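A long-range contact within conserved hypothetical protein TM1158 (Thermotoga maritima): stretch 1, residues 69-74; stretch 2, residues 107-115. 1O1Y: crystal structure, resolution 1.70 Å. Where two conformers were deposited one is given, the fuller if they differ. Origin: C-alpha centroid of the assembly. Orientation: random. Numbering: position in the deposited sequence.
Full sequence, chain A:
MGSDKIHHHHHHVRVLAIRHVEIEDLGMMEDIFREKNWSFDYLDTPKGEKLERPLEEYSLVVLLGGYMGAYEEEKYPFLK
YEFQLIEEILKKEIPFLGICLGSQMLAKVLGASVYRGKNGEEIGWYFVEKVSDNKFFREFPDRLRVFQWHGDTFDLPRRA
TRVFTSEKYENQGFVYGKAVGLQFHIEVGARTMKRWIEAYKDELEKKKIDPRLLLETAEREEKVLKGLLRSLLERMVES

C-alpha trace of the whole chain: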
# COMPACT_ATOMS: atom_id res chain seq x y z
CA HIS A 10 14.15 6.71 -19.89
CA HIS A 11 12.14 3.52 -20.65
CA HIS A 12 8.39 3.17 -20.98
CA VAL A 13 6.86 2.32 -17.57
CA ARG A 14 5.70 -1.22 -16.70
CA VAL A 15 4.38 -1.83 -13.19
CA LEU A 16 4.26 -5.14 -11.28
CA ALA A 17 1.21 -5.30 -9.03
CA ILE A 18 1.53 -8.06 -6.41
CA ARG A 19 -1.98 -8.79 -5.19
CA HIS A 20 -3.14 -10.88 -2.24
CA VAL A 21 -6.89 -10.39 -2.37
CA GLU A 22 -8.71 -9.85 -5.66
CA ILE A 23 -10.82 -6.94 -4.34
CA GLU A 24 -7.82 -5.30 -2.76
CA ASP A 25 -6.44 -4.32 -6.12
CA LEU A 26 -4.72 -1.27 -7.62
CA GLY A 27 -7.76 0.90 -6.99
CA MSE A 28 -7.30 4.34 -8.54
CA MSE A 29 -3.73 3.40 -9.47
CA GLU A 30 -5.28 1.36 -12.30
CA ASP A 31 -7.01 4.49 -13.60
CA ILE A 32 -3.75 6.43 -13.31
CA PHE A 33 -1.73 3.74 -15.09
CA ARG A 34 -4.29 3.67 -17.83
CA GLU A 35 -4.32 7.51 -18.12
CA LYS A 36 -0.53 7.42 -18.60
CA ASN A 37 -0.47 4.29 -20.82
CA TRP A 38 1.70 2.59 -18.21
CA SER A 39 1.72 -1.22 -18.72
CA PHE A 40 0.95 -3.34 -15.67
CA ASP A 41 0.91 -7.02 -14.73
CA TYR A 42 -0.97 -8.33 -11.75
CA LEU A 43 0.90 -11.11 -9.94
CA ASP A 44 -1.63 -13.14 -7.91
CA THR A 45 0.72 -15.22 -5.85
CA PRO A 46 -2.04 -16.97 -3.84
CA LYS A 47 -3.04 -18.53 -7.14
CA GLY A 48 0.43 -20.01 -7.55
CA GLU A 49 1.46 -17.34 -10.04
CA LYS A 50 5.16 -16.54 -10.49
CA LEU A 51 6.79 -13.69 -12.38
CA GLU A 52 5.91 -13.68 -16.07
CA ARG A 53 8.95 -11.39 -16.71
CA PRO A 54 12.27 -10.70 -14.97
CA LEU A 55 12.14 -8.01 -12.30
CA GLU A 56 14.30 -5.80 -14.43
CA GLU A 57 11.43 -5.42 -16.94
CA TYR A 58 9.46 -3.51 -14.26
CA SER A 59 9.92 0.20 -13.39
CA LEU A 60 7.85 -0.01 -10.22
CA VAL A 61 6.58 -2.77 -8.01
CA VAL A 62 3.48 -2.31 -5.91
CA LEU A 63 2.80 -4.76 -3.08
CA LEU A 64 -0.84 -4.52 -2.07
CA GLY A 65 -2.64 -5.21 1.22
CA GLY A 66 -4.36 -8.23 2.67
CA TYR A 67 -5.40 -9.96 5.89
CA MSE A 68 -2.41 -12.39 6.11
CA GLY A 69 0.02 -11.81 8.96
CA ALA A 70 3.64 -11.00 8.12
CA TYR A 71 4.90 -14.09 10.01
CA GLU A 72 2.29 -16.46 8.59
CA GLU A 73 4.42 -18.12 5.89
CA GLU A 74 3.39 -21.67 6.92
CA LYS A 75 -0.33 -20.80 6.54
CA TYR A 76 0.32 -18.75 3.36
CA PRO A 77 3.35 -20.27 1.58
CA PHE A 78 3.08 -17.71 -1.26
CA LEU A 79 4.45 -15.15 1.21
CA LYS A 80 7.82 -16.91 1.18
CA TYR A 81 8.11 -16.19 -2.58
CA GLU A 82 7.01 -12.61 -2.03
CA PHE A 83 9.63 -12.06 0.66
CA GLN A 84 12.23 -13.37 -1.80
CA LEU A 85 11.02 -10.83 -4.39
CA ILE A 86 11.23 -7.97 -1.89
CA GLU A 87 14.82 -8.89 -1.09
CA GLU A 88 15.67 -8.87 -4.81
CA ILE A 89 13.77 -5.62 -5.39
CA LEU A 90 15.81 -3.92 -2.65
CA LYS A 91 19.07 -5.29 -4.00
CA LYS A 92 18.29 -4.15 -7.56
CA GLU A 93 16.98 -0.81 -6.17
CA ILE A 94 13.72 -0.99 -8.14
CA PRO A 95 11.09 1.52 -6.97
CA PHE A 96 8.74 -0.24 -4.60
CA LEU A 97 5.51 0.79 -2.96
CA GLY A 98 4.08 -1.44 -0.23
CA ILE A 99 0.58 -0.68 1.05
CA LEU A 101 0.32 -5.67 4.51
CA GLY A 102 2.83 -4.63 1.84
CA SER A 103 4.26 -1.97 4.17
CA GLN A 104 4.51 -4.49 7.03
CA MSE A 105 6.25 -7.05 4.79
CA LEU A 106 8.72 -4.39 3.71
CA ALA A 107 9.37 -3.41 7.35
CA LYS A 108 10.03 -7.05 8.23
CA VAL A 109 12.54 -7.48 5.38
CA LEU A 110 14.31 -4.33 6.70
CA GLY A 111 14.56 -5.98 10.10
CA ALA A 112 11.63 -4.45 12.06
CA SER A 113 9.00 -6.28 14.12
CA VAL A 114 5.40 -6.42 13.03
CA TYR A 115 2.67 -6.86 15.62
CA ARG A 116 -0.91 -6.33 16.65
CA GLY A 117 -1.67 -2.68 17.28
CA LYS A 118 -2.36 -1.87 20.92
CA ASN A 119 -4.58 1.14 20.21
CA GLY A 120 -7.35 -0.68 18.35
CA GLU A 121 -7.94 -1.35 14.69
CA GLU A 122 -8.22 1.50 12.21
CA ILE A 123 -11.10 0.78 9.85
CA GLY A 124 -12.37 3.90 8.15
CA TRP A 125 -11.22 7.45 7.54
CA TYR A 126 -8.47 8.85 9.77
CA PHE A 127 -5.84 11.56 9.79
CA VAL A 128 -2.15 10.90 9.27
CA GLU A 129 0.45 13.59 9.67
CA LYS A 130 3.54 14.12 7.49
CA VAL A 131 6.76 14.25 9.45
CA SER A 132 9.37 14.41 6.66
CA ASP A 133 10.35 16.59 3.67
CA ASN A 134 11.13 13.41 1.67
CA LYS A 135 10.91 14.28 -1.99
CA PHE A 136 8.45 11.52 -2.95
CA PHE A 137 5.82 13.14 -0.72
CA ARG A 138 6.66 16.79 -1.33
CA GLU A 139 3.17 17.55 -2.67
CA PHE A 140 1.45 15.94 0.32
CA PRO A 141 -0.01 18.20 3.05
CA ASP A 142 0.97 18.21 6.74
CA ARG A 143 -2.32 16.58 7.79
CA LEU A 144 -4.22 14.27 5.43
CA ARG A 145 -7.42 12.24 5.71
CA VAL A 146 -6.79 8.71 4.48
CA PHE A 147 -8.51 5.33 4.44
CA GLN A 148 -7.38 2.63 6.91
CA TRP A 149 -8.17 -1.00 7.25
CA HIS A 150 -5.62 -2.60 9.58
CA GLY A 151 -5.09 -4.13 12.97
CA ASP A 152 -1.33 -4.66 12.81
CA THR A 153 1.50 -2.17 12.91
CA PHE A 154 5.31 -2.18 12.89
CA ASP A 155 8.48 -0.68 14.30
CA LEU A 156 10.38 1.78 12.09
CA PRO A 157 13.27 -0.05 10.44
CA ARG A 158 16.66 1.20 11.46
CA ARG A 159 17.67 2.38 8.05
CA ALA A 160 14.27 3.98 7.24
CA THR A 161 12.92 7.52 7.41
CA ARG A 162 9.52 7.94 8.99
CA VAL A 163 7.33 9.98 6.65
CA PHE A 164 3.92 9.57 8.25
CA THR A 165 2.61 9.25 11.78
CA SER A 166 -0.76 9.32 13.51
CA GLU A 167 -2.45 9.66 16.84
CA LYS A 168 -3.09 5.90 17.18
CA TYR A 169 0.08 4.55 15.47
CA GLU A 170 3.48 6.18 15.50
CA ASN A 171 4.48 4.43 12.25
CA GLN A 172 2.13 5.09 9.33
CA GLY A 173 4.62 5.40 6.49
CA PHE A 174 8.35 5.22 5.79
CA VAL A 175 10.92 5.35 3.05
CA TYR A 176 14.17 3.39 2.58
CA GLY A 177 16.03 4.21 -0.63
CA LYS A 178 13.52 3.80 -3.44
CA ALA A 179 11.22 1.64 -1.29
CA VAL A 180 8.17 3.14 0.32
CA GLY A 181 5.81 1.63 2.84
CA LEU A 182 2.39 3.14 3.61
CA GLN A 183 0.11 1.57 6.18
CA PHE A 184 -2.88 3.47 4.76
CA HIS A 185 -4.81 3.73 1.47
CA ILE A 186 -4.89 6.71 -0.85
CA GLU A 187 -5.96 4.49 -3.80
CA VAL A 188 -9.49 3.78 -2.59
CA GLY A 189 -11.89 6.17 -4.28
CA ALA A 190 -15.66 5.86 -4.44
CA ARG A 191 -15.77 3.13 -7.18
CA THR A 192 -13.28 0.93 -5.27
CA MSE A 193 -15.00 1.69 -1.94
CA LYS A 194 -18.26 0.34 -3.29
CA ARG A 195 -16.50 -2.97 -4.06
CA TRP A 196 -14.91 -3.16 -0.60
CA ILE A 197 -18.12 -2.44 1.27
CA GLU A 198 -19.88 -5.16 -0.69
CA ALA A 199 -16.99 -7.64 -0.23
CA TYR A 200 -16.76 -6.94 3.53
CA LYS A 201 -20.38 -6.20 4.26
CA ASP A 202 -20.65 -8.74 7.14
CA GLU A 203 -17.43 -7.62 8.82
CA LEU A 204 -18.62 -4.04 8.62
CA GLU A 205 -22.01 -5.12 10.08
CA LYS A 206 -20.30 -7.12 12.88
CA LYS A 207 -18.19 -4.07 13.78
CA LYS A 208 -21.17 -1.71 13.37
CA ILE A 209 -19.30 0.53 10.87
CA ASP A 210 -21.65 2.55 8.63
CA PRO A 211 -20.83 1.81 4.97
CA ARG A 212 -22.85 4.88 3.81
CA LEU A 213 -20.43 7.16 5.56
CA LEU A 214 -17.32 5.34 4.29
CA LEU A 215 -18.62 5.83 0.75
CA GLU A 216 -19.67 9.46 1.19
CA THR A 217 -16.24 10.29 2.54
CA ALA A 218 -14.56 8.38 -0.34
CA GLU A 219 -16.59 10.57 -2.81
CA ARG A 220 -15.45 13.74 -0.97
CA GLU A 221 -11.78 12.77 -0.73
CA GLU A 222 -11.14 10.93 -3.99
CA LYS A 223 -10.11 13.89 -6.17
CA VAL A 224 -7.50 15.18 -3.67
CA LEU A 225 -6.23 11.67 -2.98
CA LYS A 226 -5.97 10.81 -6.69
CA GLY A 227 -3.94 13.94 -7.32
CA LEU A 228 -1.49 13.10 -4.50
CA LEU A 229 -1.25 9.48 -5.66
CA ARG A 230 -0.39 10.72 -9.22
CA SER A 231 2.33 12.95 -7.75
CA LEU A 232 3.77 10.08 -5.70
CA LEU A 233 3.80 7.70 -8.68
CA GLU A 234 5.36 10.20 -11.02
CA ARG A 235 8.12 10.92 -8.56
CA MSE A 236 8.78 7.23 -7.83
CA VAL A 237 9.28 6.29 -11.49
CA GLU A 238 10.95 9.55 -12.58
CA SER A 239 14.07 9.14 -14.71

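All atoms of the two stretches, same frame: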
# COMPACT_ATOMS: atom_id res chain seq x y z
N GLY A 69 -0.98 -12.37 8.08
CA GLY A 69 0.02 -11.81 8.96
C GLY A 69 1.40 -11.94 8.33
O GLY A 69 1.67 -12.90 7.60
N ALA A 70 2.29 -11.01 8.67
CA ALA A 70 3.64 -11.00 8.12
C ALA A 70 4.48 -12.21 8.50
O ALA A 70 5.44 -12.48 7.82
CB ALA A 70 4.37 -9.70 8.53
N TYR A 71 4.17 -12.91 9.59
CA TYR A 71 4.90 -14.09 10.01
C TYR A 71 4.15 -15.36 9.67
O TYR A 71 4.48 -16.41 10.19
CB TYR A 71 5.13 -14.07 11.52
CG TYR A 71 5.91 -12.85 11.96
CD1 TYR A 71 5.28 -11.79 12.59
CD2 TYR A 71 7.26 -12.75 11.67
CE1 TYR A 71 6.00 -10.66 12.96
CE2 TYR A 71 8.01 -11.61 12.06
CZ TYR A 71 7.35 -10.58 12.70
OH TYR A 71 8.04 -9.48 13.06
N GLU A 72 3.13 -15.28 8.82
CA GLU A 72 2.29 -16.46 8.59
C GLU A 72 2.66 -17.22 7.30
O GLU A 72 1.78 -17.66 6.55
CB GLU A 72 0.82 -16.07 8.58
CG GLU A 72 0.35 -15.58 9.94
CD GLU A 72 -1.18 -15.48 10.01
OE1 GLU A 72 -1.73 -16.11 10.89
OE2 GLU A 72 -1.82 -14.80 9.18
N GLU A 73 3.96 -17.41 7.09
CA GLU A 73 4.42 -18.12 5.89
C GLU A 73 4.00 -19.57 5.81
O GLU A 73 3.84 -20.08 4.70
CB GLU A 73 5.95 -18.09 5.75
CG GLU A 73 6.44 -16.70 5.42
CD GLU A 73 7.19 -16.07 6.58
OE1 GLU A 73 6.63 -16.09 7.73
OE2 GLU A 73 8.32 -15.58 6.32
N GLU A 74 3.82 -20.26 6.94
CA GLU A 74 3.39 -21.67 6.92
C GLU A 74 1.93 -21.77 6.48
O GLU A 74 1.60 -22.63 5.70
CB GLU A 74 3.62 -22.37 8.28
CG GLU A 74 5.09 -22.79 8.39
CD GLU A 74 5.47 -23.59 9.61
OE1 GLU A 74 4.65 -23.77 10.54
OE2 GLU A 74 6.63 -24.09 9.58
N ALA A 107 8.76 -3.66 6.04
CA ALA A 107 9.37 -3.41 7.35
C ALA A 107 10.08 -4.63 7.91
O ALA A 107 11.17 -4.55 8.44
CB ALA A 107 8.34 -2.94 8.33
N LYS A 108 9.44 -5.79 7.79
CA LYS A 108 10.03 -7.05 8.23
C LYS A 108 11.34 -7.37 7.49
O LYS A 108 12.31 -7.77 8.09
CB LYS A 108 9.00 -8.20 8.06
CG LYS A 108 9.57 -9.55 8.37
CD LYS A 108 8.49 -10.65 8.26
CE LYS A 108 9.11 -12.03 8.07
NZ LYS A 108 8.14 -13.19 8.01
N VAL A 109 11.35 -7.22 6.17
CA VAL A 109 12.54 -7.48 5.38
C VAL A 109 13.69 -6.56 5.83
O VAL A 109 14.87 -6.97 5.85
CB VAL A 109 12.25 -7.40 3.89
CG1 VAL A 109 13.53 -7.42 3.09
CG2 VAL A 109 11.34 -8.54 3.46
N LEU A 110 13.34 -5.34 6.24
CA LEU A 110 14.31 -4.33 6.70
C LEU A 110 14.60 -4.50 8.20
O LEU A 110 15.23 -3.63 8.83
CB LEU A 110 13.75 -2.94 6.40
CG LEU A 110 13.65 -2.63 4.90
CD1 LEU A 110 13.02 -1.26 4.75
CD2 LEU A 110 15.00 -2.66 4.26
N GLY A 111 14.12 -5.59 8.78
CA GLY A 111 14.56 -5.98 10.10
C GLY A 111 13.66 -5.58 11.27
O GLY A 111 14.02 -5.88 12.40
N ALA A 112 12.50 -4.99 11.01
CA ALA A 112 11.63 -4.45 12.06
C ALA A 112 10.53 -5.45 12.41
O ALA A 112 10.10 -6.19 11.55
CB ALA A 112 10.98 -3.17 11.60
N SER A 113 10.09 -5.43 13.66
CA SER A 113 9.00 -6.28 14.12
C SER A 113 7.68 -5.75 13.60
O SER A 113 7.46 -4.53 13.47
CB SER A 113 8.98 -6.35 15.67
OG SER A 113 10.15 -6.93 16.21
N VAL A 114 6.78 -6.68 13.34
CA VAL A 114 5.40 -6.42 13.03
C VAL A 114 4.55 -7.09 14.11
O VAL A 114 4.85 -8.19 14.59
CB VAL A 114 5.05 -7.04 11.64
CG1 VAL A 114 3.57 -6.93 11.31
CG2 VAL A 114 5.97 -6.44 10.59
N TYR A 115 3.47 -6.41 14.49
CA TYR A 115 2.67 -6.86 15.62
C TYR A 115 1.33 -6.22 15.68
O TYR A 115 1.08 -5.21 15.03
CB TYR A 115 3.38 -6.59 16.95
CG TYR A 115 4.00 -5.20 17.02
CD1 TYR A 115 3.26 -4.10 17.45
CD2 TYR A 115 5.34 -4.99 16.66
CE1 TYR A 115 3.82 -2.83 17.51
CE2 TYR A 115 5.92 -3.73 16.73
CZ TYR A 115 5.15 -2.64 17.16
OH TYR A 115 5.71 -1.38 17.24
O HOH W 1 10.22 -8.94 11.80

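This is a small, mainly polar contact in which a lysine and a tyrosine pin an irregular loop to the end of a helix and the start of a strand, with a little apolar packing between them. The loop opens with a type I beta turn from Gly-69 to Glu-72, closed by Glu-72 N donating to Gly-69 O (3.0 Å); Glu-72 OE2 also accepts from Gly-69 N at 2.8 Å.

Lys-108, in the helix, extends with all four chi angles t, so its long aliphatic chain carries the ammonium group to the loop. There NZ donates to Ala-70 O at 2.8 Å and forms a salt bridge with Glu-73 OE2 at 2.9 Å, pairing one charge with both a backbone carbonyl and a carboxylate.

Tyr-71 reaches the other segment through its hydroxyl. Val-114 N donates to Tyr-71 OH at 3.1 Å with a nearly straight angle of 167°, and a water lies 2.6 Å from that OH while donating to Ala-112 O at 2.8 Å.

Val-114 also packs its side chain against the loop: CG1 lies 4.0 Å from Ala-70 CB, and CB lies 4.0 Å from Tyr-71 CE1. The short methyl of Ala-70 suits this buried site, where the backbones approach to 6.9 Å between Ala-70 CA and Val-114 CA.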